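Local coordinates for major exported protein (Pseudomonas aeruginosa, PDB 3HE1) that is a secreted Hcp-family protein that probably assembles into hexameric rings serving the type VI secretion system, at residues Ile39-Ala43 and Asp97-Leu103; Val90-Phe96 and His162-Phe168; Glu111-Val116 and Glu138-Ile142. One frame throughout, in Å; residues are numbered along the deposited sequence.

Contact 1 (Ile39-Ala43 and Asp97-Leu103); sequences ITAGA and DKASPLL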
ATOM      1  N   ILE A  39      35.219 -10.314   9.287  1.00 18.80           N
ATOM      2  CA  ILE A  39      34.846  -9.289   8.323  1.00 15.90           C
ATOM      3  C   ILE A  39      34.220  -8.100   9.031  1.00 23.44           C
ATOM      4  O   ILE A  39      34.205  -6.992   8.513  1.00 20.61           O
ATOM      5  CB  ILE A  39      33.930  -9.868   7.223  1.00 25.77           C
ATOM      6  CG1 ILE A  39      34.773 -10.690   6.236  1.00 29.87           C
ATOM      7  CG2 ILE A  39      33.148  -8.761   6.504  1.00 28.34           C
ATOM      8  CD1 ILE A  39      33.980 -11.712   5.420  1.00 35.67           C
ATOM      9  N   THR A  40      33.743  -8.332  10.247  1.00 20.93           N
ATOM     10  CA  THR A  40      33.046  -7.301  10.998  1.00 25.37           C
ATOM     11  C   THR A  40      33.989  -6.626  12.002  1.00 28.31           C
ATOM     12  O   THR A  40      33.551  -5.870  12.864  1.00 37.44           O
ATOM     13  CB  THR A  40      31.854  -7.914  11.746  1.00 40.54           C
ATOM     14  OG1 THR A  40      32.345  -8.861  12.703  1.00 29.93           O
ATOM     15  CG2 THR A  40      30.919  -8.637  10.772  1.00 26.32           C
ATOM     16  N   ALA A  41      35.284  -6.905  11.883  1.00 35.10           N
ATOM     17  CA  ALA A  41      36.299  -6.348  12.785  1.00 12.10           C
ATOM     18  C   ALA A  41      36.412  -4.820  12.706  1.00 40.92           C
ATOM     19  O   ALA A  41      36.690  -4.269  11.641  1.00 38.16           O
ATOM     20  CB  ALA A  41      37.661  -6.985  12.501  1.00 32.28           C
ATOM     21  N   GLY A  42      36.215  -4.141  13.836  1.00 12.01           N
ATOM     22  CA  GLY A  42      36.289  -2.690  13.864  1.00 34.94           C
ATOM     23  C   GLY A  42      35.203  -2.024  13.033  1.00 42.02           C
ATOM     24  O   GLY A  42      35.299  -0.843  12.682  1.00 38.59           O
ATOM     25  N   ALA A  43      34.157  -2.794  12.738  1.00 25.27           N
ATOM     26  CA  ALA A  43      33.069  -2.351  11.878  1.00 30.86           C
ATOM     27  C   ALA A  43      31.931  -1.597  12.583  1.00 39.98           C
ATOM     28  O   ALA A  43      31.137  -0.935  11.913  1.00 40.99           O
ATOM     29  CB  ALA A  43      32.520  -3.529  11.077  1.00 32.89           C
ATOM     30  N   ASP A  97      28.899   0.689   5.751  1.00 26.72           N
ATOM     31  CA  ASP A  97      29.949   0.681   6.783  1.00 28.55           C
ATOM     32  C   ASP A  97      31.298   0.099   6.328  1.00 30.16           C
ATOM     33  O   ASP A  97      31.519  -0.118   5.138  1.00 35.67           O
ATOM     34  CB  ASP A  97      29.458  -0.051   8.038  1.00 35.96           C
ATOM     35  CG  ASP A  97      29.222  -1.537   7.796  1.00 44.48           C
ATOM     36  OD1 ASP A  97      29.625  -2.044   6.720  1.00 23.95           O
ATOM     37  OD2 ASP A  97      28.629  -2.191   8.686  1.00 33.70           O
ATOM     38  N   LYS A  98      32.190  -0.150   7.290  1.00 31.28           N
ATOM     39  CA  LYS A  98      33.513  -0.699   7.005  1.00 26.22           C
ATOM     40  C   LYS A  98      33.469  -2.105   6.386  1.00 43.33           C
ATOM     41  O   LYS A  98      34.282  -2.442   5.525  1.00 40.57           O
ATOM     42  CB  LYS A  98      34.360  -0.715   8.275  1.00 16.76           C
ATOM     43  CG  LYS A  98      35.615  -1.608   8.182  1.00 30.81           C
ATOM     44  CD  LYS A  98      36.460  -1.480   9.453  1.00 38.68           C
ATOM     45  CE  LYS A  98      37.837  -2.113   9.317  1.00 28.83           C
ATOM     46  NZ  LYS A  98      38.688  -1.803  10.511  1.00 27.53           N
ATOM     47  N   ALA A  99      32.508  -2.912   6.827  1.00 50.30           N
ATOM     48  CA  ALA A  99      32.319  -4.272   6.322  1.00 21.56           C
ATOM     49  C   ALA A  99      31.802  -4.288   4.894  1.00 37.15           C
ATOM     50  O   ALA A  99      32.135  -5.181   4.126  1.00 38.05           O
ATOM     51  CB  ALA A  99      31.336  -5.023   7.227  1.00 40.93           C
ATOM     52  N   SER A 100      30.982  -3.292   4.562  1.00 19.46           N
ATOM     53  CA  SER A 100      30.170  -3.312   3.353  1.00 21.65           C
ATOM     54  C   SER A 100      30.953  -3.614   2.085  1.00 25.17           C
ATOM     55  O   SER A 100      30.520  -4.439   1.281  1.00 31.37           O
ATOM     56  CB  SER A 100      29.425  -1.987   3.189  1.00 30.59           C
ATOM     57  OG  SER A 100      28.544  -1.764   4.264  1.00 35.52           O
ATOM     58  N   PRO A 101      32.096  -2.931   1.884  1.00 35.05           N
ATOM     59  CA  PRO A 101      32.879  -3.215   0.676  1.00 30.29           C
ATOM     60  C   PRO A 101      33.436  -4.620   0.761  1.00 29.29           C
ATOM     61  O   PRO A 101      33.665  -5.268  -0.261  1.00 33.88           O
ATOM     62  CB  PRO A 101      34.011  -2.184   0.734  1.00 31.46           C
ATOM     63  CG  PRO A 101      33.515  -1.112   1.677  1.00 37.78           C
ATOM     64  CD  PRO A 101      32.704  -1.857   2.687  1.00 26.62           C
ATOM     65  N   LEU A 102      33.624  -5.096   1.988  1.00 32.39           N
ATOM     66  CA  LEU A 102      34.123  -6.445   2.206  1.00 20.54           C
ATOM     67  C   LEU A 102      33.065  -7.471   1.845  1.00 25.66           C
ATOM     68  O   LEU A 102      33.355  -8.430   1.127  1.00 31.19           O
ATOM     69  CB  LEU A 102      34.607  -6.612   3.655  1.00 54.57           C
ATOM     70  CG  LEU A 102      35.700  -5.606   4.085  1.00 68.03           C
ATOM     71  CD1 LEU A 102      36.205  -5.835   5.518  1.00 25.41           C
ATOM     72  CD2 LEU A 102      36.877  -5.594   3.104  1.00 35.96           C
ATOM     73  N   LEU A 103      31.837  -7.249   2.318  1.00 39.91           N
ATOM     74  CA  LEU A 103      30.721  -8.171   2.081  1.00 27.45           C
ATOM     75  C   LEU A 103      30.466  -8.385   0.611  1.00 33.21           C
ATOM     76  O   LEU A 103      30.145  -9.497   0.189  1.00 31.05           O
ATOM     77  CB  LEU A 103      29.458  -7.669   2.750  1.00  8.95           C
ATOM     78  CG  LEU A 103      29.652  -7.641   4.258  1.00 20.23           C
ATOM     79  CD1 LEU A 103      28.617  -6.762   4.921  1.00 27.78           C
ATOM     80  CD2 LEU A 103      29.573  -9.056   4.764  1.00 28.70           C
TER
HETATM   81  O   HOH W   1      27.797  -1.505  11.412  1.00 30.09           O

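Contact 2 (Val90-Phe96 and His162-Phe168); sequences VVITKVF and HLEDVHF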
ATOM      1  N   VAL A  90      18.866 -16.516   4.868  1.00 28.78           N
ATOM      2  CA  VAL A  90      18.740 -15.565   5.969  1.00 48.03           C
ATOM      3  C   VAL A  90      18.974 -14.164   5.431  1.00 59.87           C
ATOM      4  O   VAL A  90      19.845 -13.960   4.584  1.00 21.15           O
ATOM      5  CB  VAL A  90      19.690 -15.869   7.140  1.00 28.50           C
ATOM      6  CG1 VAL A  90      19.601 -14.771   8.206  1.00 26.15           C
ATOM      7  CG2 VAL A  90      19.352 -17.215   7.745  1.00 21.02           C
ATOM      8  N   VAL A  91      18.180 -13.210   5.909  1.00 37.30           N
ATOM      9  CA  VAL A  91      18.174 -11.880   5.328  1.00 22.21           C
ATOM     10  C   VAL A  91      18.323 -10.807   6.387  1.00 35.24           C
ATOM     11  O   VAL A  91      17.409 -10.564   7.167  1.00 23.03           O
ATOM     12  CB  VAL A  91      16.870 -11.634   4.587  1.00 15.22           C
ATOM     13  CG1 VAL A  91      17.006 -10.421   3.673  1.00 38.37           C
ATOM     14  CG2 VAL A  91      16.472 -12.867   3.791  1.00 23.99           C
ATOM     15  N   ILE A  92      19.474 -10.157   6.427  1.00 27.15           N
ATOM     16  CA  ILE A  92      19.660  -9.083   7.392  1.00 28.55           C
ATOM     17  C   ILE A  92      19.698  -7.718   6.704  1.00 25.11           C
ATOM     18  O   ILE A  92      19.711  -7.619   5.482  1.00 18.41           O
ATOM     19  CB  ILE A  92      20.900  -9.318   8.316  1.00 22.95           C
ATOM     20  CG1 ILE A  92      22.211  -9.292   7.527  1.00 27.81           C
ATOM     21  CG2 ILE A  92      20.780 -10.637   9.015  1.00 15.89           C
ATOM     22  CD1 ILE A  92      22.880  -7.913   7.441  1.00 35.68           C
ATOM     23  N   THR A  93      19.686  -6.664   7.503  1.00 24.04           N
ATOM     24  CA  THR A  93      19.780  -5.314   6.983  1.00 28.78           C
ATOM     25  C   THR A  93      20.718  -4.545   7.889  1.00 38.09           C
ATOM     26  O   THR A  93      20.676  -4.703   9.109  1.00 26.19           O
ATOM     27  CB  THR A  93      18.399  -4.601   6.925  1.00 45.35           C
ATOM     28  OG1 THR A  93      17.535  -5.288   6.012  1.00 43.01           O
ATOM     29  CG2 THR A  93      18.555  -3.157   6.460  1.00 22.62           C
ATOM     30  N   LYS A  94      21.572  -3.728   7.283  1.00 29.17           N
ATOM     31  CA  LYS A  94      22.516  -2.901   8.011  1.00 20.89           C
ATOM     32  C   LYS A  94      22.552  -1.529   7.338  1.00 33.88           C
ATOM     33  O   LYS A  94      21.781  -1.286   6.414  1.00 37.09           O
ATOM     34  CB  LYS A  94      23.888  -3.578   7.981  1.00 39.31           C
ATOM     35  CG  LYS A  94      24.126  -4.412   6.719  1.00 34.06           C
ATOM     36  CD  LYS A  94      25.449  -5.179   6.759  1.00 25.17           C
ATOM     37  CE  LYS A  94      26.684  -4.269   7.001  1.00 28.10           C
ATOM     38  NZ  LYS A  94      26.967  -3.282   5.910  1.00 18.20           N
ATOM     39  N   VAL A  95      23.415  -0.630   7.813  1.00 24.84           N
ATOM     40  CA  VAL A  95      23.715   0.613   7.095  1.00 25.82           C
ATOM     41  C   VAL A  95      25.088   0.468   6.401  1.00 32.95           C
ATOM     42  O   VAL A  95      25.838  -0.461   6.697  1.00 21.72           O
ATOM     43  CB  VAL A  95      23.750   1.827   8.049  1.00 28.13           C
ATOM     44  CG1 VAL A  95      22.345   2.310   8.394  1.00 24.48           C
ATOM     45  CG2 VAL A  95      24.508   1.472   9.306  1.00 31.22           C
ATOM     46  N   PHE A  96      25.417   1.365   5.473  1.00 34.17           N
ATOM     47  CA  PHE A  96      26.729   1.338   4.805  1.00 35.62           C
ATOM     48  C   PHE A  96      27.802   1.434   5.892  1.00 41.33           C
ATOM     49  O   PHE A  96      27.636   2.192   6.851  1.00 45.08           O
ATOM     50  CB  PHE A  96      26.904   2.535   3.845  1.00 32.50           C
ATOM     51  CG  PHE A  96      26.115   2.446   2.545  1.00 30.70           C
ATOM     52  CD1 PHE A  96      24.810   2.009   2.520  1.00 21.59           C
ATOM     53  CD2 PHE A  96      26.688   2.867   1.355  1.00 37.86           C
ATOM     54  CE1 PHE A  96      24.106   1.963   1.340  1.00 19.29           C
ATOM     55  CE2 PHE A  96      25.988   2.819   0.171  1.00 44.10           C
ATOM     56  CZ  PHE A  96      24.694   2.364   0.162  1.00 43.48           C
ATOM     57  N   HIS A 162      21.238   5.463   4.786  1.00 29.02           N
ATOM     58  CA  HIS A 162      22.010   4.645   3.864  1.00 31.30           C
ATOM     59  C   HIS A 162      21.927   3.180   4.296  1.00 28.41           C
ATOM     60  O   HIS A 162      22.430   2.800   5.364  1.00 36.04           O
ATOM     61  CB  HIS A 162      23.466   5.130   3.777  1.00 30.35           C
ATOM     62  CG  HIS A 162      23.608   6.609   3.539  1.00 39.74           C
ATOM     63  ND1 HIS A 162      24.754   7.307   3.861  1.00 24.14           N
ATOM     64  CD2 HIS A 162      22.747   7.517   3.022  1.00 35.43           C
ATOM     65  CE1 HIS A 162      24.593   8.580   3.546  1.00 43.76           C
ATOM     66  NE2 HIS A 162      23.384   8.735   3.038  1.00 41.41           N
ATOM     67  N   LEU A 163      21.279   2.367   3.467  1.00 16.74           N
ATOM     68  CA  LEU A 163      20.913   1.004   3.852  1.00 42.45           C
ATOM     69  C   LEU A 163      21.479  -0.093   2.956  1.00 36.52           C
ATOM     70  O   LEU A 163      22.010   0.169   1.882  1.00 56.83           O
ATOM     71  CB  LEU A 163      19.393   0.856   3.926  1.00 42.62           C
ATOM     72  CG  LEU A 163      18.678   1.559   5.075  1.00 38.53           C
ATOM     73  CD1 LEU A 163      17.222   1.153   5.068  1.00 28.80           C
ATOM     74  CD2 LEU A 163      19.336   1.200   6.397  1.00 29.21           C
ATOM     75  N   GLU A 164      21.332  -1.331   3.405  1.00 30.76           N
ATOM     76  CA  GLU A 164      21.979  -2.440   2.742  1.00 34.29           C
ATOM     77  C   GLU A 164      21.503  -3.764   3.333  1.00 37.19           C
ATOM     78  O   GLU A 164      21.778  -4.079   4.492  1.00 34.87           O
ATOM     79  CB  GLU A 164      23.485  -2.274   2.884  1.00 28.96           C
ATOM     80  CG  GLU A 164      24.316  -3.462   2.480  1.00 45.69           C
ATOM     81  CD  GLU A 164      25.803  -3.124   2.463  1.00 58.89           C
ATOM     82  OE1 GLU A 164      26.270  -2.572   1.432  1.00 34.79           O
ATOM     83  OE2 GLU A 164      26.495  -3.405   3.478  1.00 22.62           O
ATOM     84  N   ASP A 165      20.766  -4.520   2.528  1.00 23.39           N
ATOM     85  CA  ASP A 165      20.297  -5.846   2.907  1.00 33.69           C
ATOM     86  C   ASP A 165      21.241  -6.900   2.375  1.00 26.13           C
ATOM     87  O   ASP A 165      21.624  -6.851   1.211  1.00 22.46           O
ATOM     88  CB  ASP A 165      18.923  -6.128   2.296  1.00 32.23           C
ATOM     89  CG  ASP A 165      17.896  -5.075   2.637  1.00 16.65           C
ATOM     90  OD1 ASP A 165      18.049  -4.375   3.661  1.00 26.09           O
ATOM     91  OD2 ASP A 165      16.918  -4.967   1.874  1.00 25.51           O
ATOM     92  N   VAL A 166      21.577  -7.881   3.205  1.00 26.47           N
ATOM     93  CA  VAL A 166      22.420  -8.988   2.756  1.00 25.08           C
ATOM     94  C   VAL A 166      21.782 -10.352   3.012  1.00 32.04           C
ATOM     95  O   VAL A 166      21.217 -10.580   4.077  1.00 26.16           O
ATOM     96  CB  VAL A 166      23.802  -8.939   3.417  1.00 38.43           C
ATOM     97  CG1 VAL A 166      24.662 -10.099   2.932  1.00 25.46           C
ATOM     98  CG2 VAL A 166      24.471  -7.601   3.122  1.00 40.71           C
ATOM     99  N   HIS A 167      21.886 -11.249   2.030  1.00 30.83           N
ATOM    100  CA  HIS A 167      21.292 -12.586   2.111  1.00 35.98           C
ATOM    101  C   HIS A 167      22.322 -13.696   2.143  1.00 44.76           C
ATOM    102  O   HIS A 167      23.218 -13.750   1.303  1.00 43.47           O
ATOM    103  CB  HIS A 167      20.393 -12.844   0.916  1.00 25.10           C
ATOM    104  CG  HIS A 167      19.416 -11.762   0.659  1.00 19.78           C
ATOM    105  ND1 HIS A 167      18.114 -12.006   0.294  1.00 38.48           N
ATOM    106  CD2 HIS A 167      19.544 -10.409   0.720  1.00 33.39           C
ATOM    107  CE1 HIS A 167      17.481 -10.857   0.125  1.00 56.23           C
ATOM    108  NE2 HIS A 167      18.331  -9.875   0.384  1.00 50.95           N
ATOM    109  N   PHE A 168      22.158 -14.601   3.102  1.00 43.57           N
ATOM    110  CA  PHE A 168      23.038 -15.740   3.249  1.00 15.43           C
ATOM    111  C   PHE A 168      22.250 -17.035   3.081  1.00 41.86           C
ATOM    112  O   PHE A 168      21.148 -17.182   3.608  1.00 35.96           O
ATOM    113  CB  PHE A 168      23.656 -15.769   4.641  1.00 22.05           C
ATOM    114  CG  PHE A 168      24.140 -14.436   5.142  1.00 30.58           C
ATOM    115  CD1 PHE A 168      25.500 -14.130   5.135  1.00 35.42           C
ATOM    116  CD2 PHE A 168      23.247 -13.507   5.668  1.00 29.61           C
ATOM    117  CE1 PHE A 168      25.967 -12.906   5.624  1.00 15.68           C
ATOM    118  CE2 PHE A 168      23.695 -12.285   6.152  1.00 22.67           C
ATOM    119  CZ  PHE A 168      25.063 -11.987   6.136  1.00 21.46           C
TER

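Contact 3 (Glu111-Val116 and Glu138-Ile142); sequences ERLTKV and EDAII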
ATOM      1  N   GLU A 111      32.830 -16.492  -1.707  1.00 32.54           N
ATOM      2  CA  GLU A 111      33.558 -16.913  -0.519  1.00 42.22           C
ATOM      3  C   GLU A 111      32.663 -17.524   0.574  1.00 60.79           C
ATOM      4  O   GLU A 111      31.720 -16.884   1.042  1.00 36.43           O
ATOM      5  CB  GLU A 111      34.336 -15.726   0.059  1.00 19.40           C
ATOM      6  CG  GLU A 111      34.995 -16.028   1.401  1.00 24.44           C
ATOM      7  CD  GLU A 111      35.470 -14.782   2.102  1.00 33.02           C
ATOM      8  OE1 GLU A 111      35.493 -13.717   1.453  1.00 59.70           O
ATOM      9  OE2 GLU A 111      35.802 -14.851   3.302  1.00 35.67           O
ATOM     10  N   ARG A 112      32.973 -18.759   0.973  1.00 38.95           N
ATOM     11  CA  ARG A 112      32.263 -19.418   2.066  0.62 39.85           C
ATOM     12  C   ARG A 112      32.516 -18.701   3.391  1.00 47.87           C
ATOM     13  O   ARG A 112      33.659 -18.442   3.771  1.00 47.13           O
ATOM     14  CB  ARG A 112      32.652 -20.901   2.184  0.60 42.48           C
ATOM     15  CG  ARG A 112      32.121 -21.586   3.458  0.61 35.46           C
ATOM     16  CD  ARG A 112      32.339 -23.109   3.477  0.67 28.14           C
ATOM     17  NE  ARG A 112      33.747 -23.488   3.385  0.34 28.67           N
ATOM     18  CZ  ARG A 112      34.581 -23.569   4.420  0.49 38.93           C
ATOM     19  NH1 ARG A 112      34.163 -23.289   5.648  0.59 34.67           N
ATOM     20  NH2 ARG A 112      35.843 -23.929   4.226  0.15 28.86           N
ATOM     21  N   LEU A 113      31.437 -18.366   4.084  1.00 44.52           N
ATOM     22  CA  LEU A 113      31.512 -17.719   5.386  1.00 46.49           C
ATOM     23  C   LEU A 113      31.576 -18.757   6.500  1.00 51.52           C
ATOM     24  O   LEU A 113      30.562 -19.393   6.803  1.00 41.73           O
ATOM     25  CB  LEU A 113      30.255 -16.879   5.599  1.00 30.76           C
ATOM     26  CG  LEU A 113      30.420 -15.389   5.457  1.00 27.38           C
ATOM     27  CD1 LEU A 113      31.603 -15.128   4.525  1.00 23.12           C
ATOM     28  CD2 LEU A 113      29.103 -14.791   4.956  1.00 20.23           C
ATOM     29  N   THR A 114      32.735 -18.928   7.134  1.00 40.35           N
ATOM     30  CA  THR A 114      32.840 -19.935   8.207  1.00 62.42           C
ATOM     31  C   THR A 114      31.795 -19.780   9.322  1.00 36.65           C
ATOM     32  O   THR A 114      31.213 -20.770   9.778  1.00 28.59           O
ATOM     33  CB  THR A 114      34.241 -20.001   8.844  1.00 33.30           C
ATOM     34  OG1 THR A 114      35.109 -20.771   8.005  1.00 72.17           O
ATOM     35  CG2 THR A 114      34.159 -20.669  10.195  1.00 43.37           C
ATOM     36  N   LYS A 115      31.564 -18.544   9.759  1.00 67.17           N
ATOM     37  CA  LYS A 115      30.533 -18.280  10.759  1.00 46.61           C
ATOM     38  C   LYS A 115      29.929 -16.885  10.650  1.00 46.63           C
ATOM     39  O   LYS A 115      30.635 -15.883  10.700  1.00 35.85           O
ATOM     40  CB  LYS A 115      31.057 -18.512  12.181  1.00 26.31           C
ATOM     41  CG  LYS A 115      30.002 -18.302  13.253  1.00 29.11           C
ATOM     42  CD  LYS A 115      30.309 -19.086  14.539  1.00 27.95           C
ATOM     43  CE  LYS A 115      31.100 -18.257  15.534  1.00 42.59           C
ATOM     44  NZ  LYS A 115      30.968 -18.807  16.916  1.00 57.69           N
ATOM     45  N   VAL A 116      28.613 -16.846  10.482  1.00 43.59           N
ATOM     46  CA  VAL A 116      27.831 -15.634  10.652  1.00 30.34           C
ATOM     47  C   VAL A 116      27.032 -15.865  11.913  1.00 49.27           C
ATOM     48  O   VAL A 116      26.357 -16.895  12.039  1.00 26.21           O
ATOM     49  CB  VAL A 116      26.838 -15.440   9.505  1.00 36.55           C
ATOM     50  CG1 VAL A 116      25.885 -14.266   9.810  1.00 10.90           C
ATOM     51  CG2 VAL A 116      27.587 -15.266   8.190  1.00 34.34           C
ATOM     52  N   GLU A 138      26.590 -21.582  10.055  1.00 30.59           N
ATOM     53  CA  GLU A 138      27.846 -22.269   9.784  1.00 43.66           C
ATOM     54  C   GLU A 138      27.970 -22.444   8.269  1.00 47.83           C
ATOM     55  O   GLU A 138      26.987 -22.760   7.594  1.00 38.80           O
ATOM     56  CB  GLU A 138      27.902 -23.636  10.504  1.00 21.60           C
ATOM     57  CG  GLU A 138      27.524 -23.556  11.986  1.00 41.65           C
ATOM     58  CD  GLU A 138      28.086 -24.680  12.847  1.00 51.74           C
ATOM     59  OE1 GLU A 138      28.911 -25.480  12.352  1.00 59.57           O
ATOM     60  OE2 GLU A 138      27.701 -24.747  14.037  1.00 48.15           O
ATOM     61  N   ASP A 139      29.174 -22.212   7.745  1.00 69.12           N
ATOM     62  CA  ASP A 139      29.491 -22.386   6.320  1.00 49.37           C
ATOM     63  C   ASP A 139      28.498 -21.713   5.376  1.00 30.59           C
ATOM     64  O   ASP A 139      28.039 -22.303   4.399  1.00 31.18           O
ATOM     65  CB  ASP A 139      29.684 -23.865   5.972  1.00 43.60           C
ATOM     66  CG  ASP A 139      30.746 -24.537   6.841  1.00 39.35           C
ATOM     67  OD1 ASP A 139      31.362 -23.850   7.691  1.00 43.58           O
ATOM     68  OD2 ASP A 139      30.958 -25.757   6.685  1.00 40.88           O
ATOM     69  N   ALA A 140      28.216 -20.449   5.672  1.00 40.76           N
ATOM     70  CA  ALA A 140      27.255 -19.669   4.925  1.00 15.31           C
ATOM     71  C   ALA A 140      27.879 -19.059   3.680  1.00 27.35           C
ATOM     72  O   ALA A 140      29.099 -18.959   3.558  1.00 28.22           O
ATOM     73  CB  ALA A 140      26.648 -18.583   5.821  1.00 20.61           C
ATOM     74  N   ILE A 141      27.023 -18.662   2.748  1.00 29.66           N
ATOM     75  CA  ILE A 141      27.446 -18.056   1.495  1.00 29.46           C
ATOM     76  C   ILE A 141      26.543 -16.853   1.235  1.00 28.80           C
ATOM     77  O   ILE A 141      25.325 -16.946   1.397  1.00 28.61           O
ATOM     78  CB  ILE A 141      27.361 -19.076   0.342  1.00 21.96           C
ATOM     79  CG1 ILE A 141      28.416 -20.173   0.538  1.00 25.40           C
ATOM     80  CG2 ILE A 141      27.555 -18.383  -0.975  1.00 23.44           C
ATOM     81  CD1 ILE A 141      28.006 -21.564   0.071  1.00 17.38           C
ATOM     82  N   ILE A 142      27.121 -15.709   0.875  1.00 25.54           N
ATOM     83  CA  ILE A 142      26.286 -14.533   0.587  1.00 28.80           C
ATOM     84  C   ILE A 142      25.698 -14.575  -0.836  1.00 45.41           C
ATOM     85  O   ILE A 142      26.437 -14.536  -1.820  1.00 53.67           O
ATOM     86  CB  ILE A 142      27.062 -13.224   0.771  1.00 32.10           C
ATOM     87  CG1 ILE A 142      27.771 -13.220   2.120  1.00 26.45           C
ATOM     88  CG2 ILE A 142      26.126 -12.021   0.622  1.00 38.84           C
ATOM     89  CD1 ILE A 142      28.344 -11.861   2.487  1.00 32.69           C
TER

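Contact 1 (Ile39-Ala43 and Asp97-Leu103)
Lys-98 reaches out along the turn at Ala-41 to Ala-43, and its atoms can be followed one at a time. CB sits 4.2 Å from Ala-43 CA. From there CG stands opposite the backbone N (chi1 164°), and an extended chain carries the later carbons along the loop. CD comes within 3.5 Å of Gly-42 O. CE passes beside Ala-41 O, and NZ ends 3.4 Å from that same Ala-41 O. The lysine thus lies alongside two carbonyls, and its amine makes a weak hydrogen bond to one of them, Ala-41 O. Those carbonyls are presented by a type II turn from Thr-40 to Ala-43, in which Gly-42 has a positive phi (65°).

The other side of the contact is apolar. Ile-39 CG2 lies 3.9 Å from Leu-102 CB and 4.0 Å from Leu-103 CD2, with Ala-99 CB just beyond; Ile-39 and Leu-102 point opposite ways as they pass, whereas Leu-103 comes in at a slant.

Asp-97 is held by the start of the helix. Its OD1 accepts from Ser-100 N at 2.8 Å, a capping bond that meets the oxygen nearly end-on, and a salt bridge to Lys-94 loads the same atom. OD2 faces the loop instead, accepting a hydrogen bond from a water at 2.9 Å, which also donates weakly to Ala-43 O. Outward, Lys-98 O bonds to Thr-182 OG1 of a second subunit, so the start of helix 100-109 lies at an interface with a neighbouring subunit.

Between the segments themselves, then, apolar packing dominates, and the directional polar links come largely through intermediaries: the water, and Ser-48, whose OG hydrogen-bonds both Ala-43 O and Lys-98 N.

Contact 2 (Val90-Phe96 and His162-Phe168)
Val-90 to Lys-94 pair antiparallel with Glu-164 to Phe-168, and the backbone bonds fix the register. Val-90 N donates to Phe-168 O at 2.7 Å, Phe-168 N to Val-90 O at 2.8 Å, and Lys-94 N to Glu-164 O at 2.8 Å; Ile-92 and Val-166 exchange two more. The strand axes run at 154°.

Two polar side-chain pairs point to different sheet faces. Thr-93 OG1 donates to Asp-165 OD1 at 2.6 Å from above the carboxylate plane (56° out of it), and Tyr-148 bonds the same oxygen. On the Ile-92 and Val-166 face, the bends at chi3 and chi4 of Lys-94 bring NZ to a salt bridge with Glu-164 OE2, modelled very short at 2.5 Å. NZ also donates to Val-95 O and bridges to Asp-97.

Ring contacts complete the account. Val-91 CG1 stands over the centre of the His-167 ring, 3.6 Å from the centroid, a CH-pi contact. Ile-92 CG1 touches the edge of Phe-168 at CE2, 3.6 Å away. At the far end of the pairing, His-162 turns its edge to the face of Phe-96 (centroids 5.9 Å apart, planes at 64°), while its ND1 bonds to Tyr-132 of a second subunit.

Because Glu-164 OE1 also lies close to Asp-147 OD1, negative charge gathers here within the barrel-like sheet, and the buried ammonium of Lys-94 is probably kept charged, whatever the true length of its shortest bond.

Contact 3 (Glu111-Val116 and Glu138-Ile142)
Leu-113 takes an unusual conformation against Ala-140 and Ile-142. With chi1 at -105° it lies off the staggered positions, and CD2 swings to 3.5 Å from Ile-142 CG1, the two side chains meeting at a slant. Its CB rests 4.0 Å from Ala-140 CB, and Val-116 CG2 reaches the same methyl at 4.2 Å. This apolar face continues onto Phe-168 of strand 162-169 and Ile-31 of strand 27-33, while Ile-142 also packs on Leu-103 of helix 100-109.

On the other face the extended first two torsions of Arg-112 lay its CD 3.7 Å from Asp-139 CB, and the two side chains run the same way, side by side. The bend at chi3 (60°) then turns the guanidinium so that NH1 comes 3.5 Å from Asp-139 OD1, a long salt bridge with guanidinium and carboxylate planes 62° apart, nowhere near a flat bidentate pairing. Two conformers of Arg-112 were modelled, so this bridge describes one of them. Asp-139 OD2 has a further partner in Arg-171.

The backbone explains why Asp-139 is placed there. It has a left-handed backbone conformation and, with Ala-140, faces Leu-113 in a G1 beta bulge. Ala-140 N donates to Leu-113 O at 2.8 Å, and the return bond, Leu-113 N to Ala-140 O, is modelled very short. Asp-139 N goes instead to Thr-114 O, at 3.2 Å and from well above that carbonyl plane.

The chemistry thus splits by face: a close-packed apolar side joins the core, and a long charge pair, whose arginine is exposed and probably mobile, lies on the outer side.

How the contacts relate
All three contacts are partly buried, but each in its own way. Contact 2 lies nearest the chain centre and is the most extensive, a regular strand pair; contact 3 is a shorter, bulged pairing where strands turn corners; contact 1 joins a loop to a helix start with no sheet bonding. Contacts 2 and 3 meet in one sheet through neighbouring strands 162-169 and 140-149, where Val-166 CG1 packs 3.3 Å from Ile-142 CG2. Contact 1 meets contact 2 through polar atoms, Ser-100 OG probably bonding Glu-164 OE2, but meets contact 3 mainly by packing. Contacts 1 and 2 bury most touching residues and reach the second subunit; contact 3 sets an apolar inner face against an exposed Arg-112.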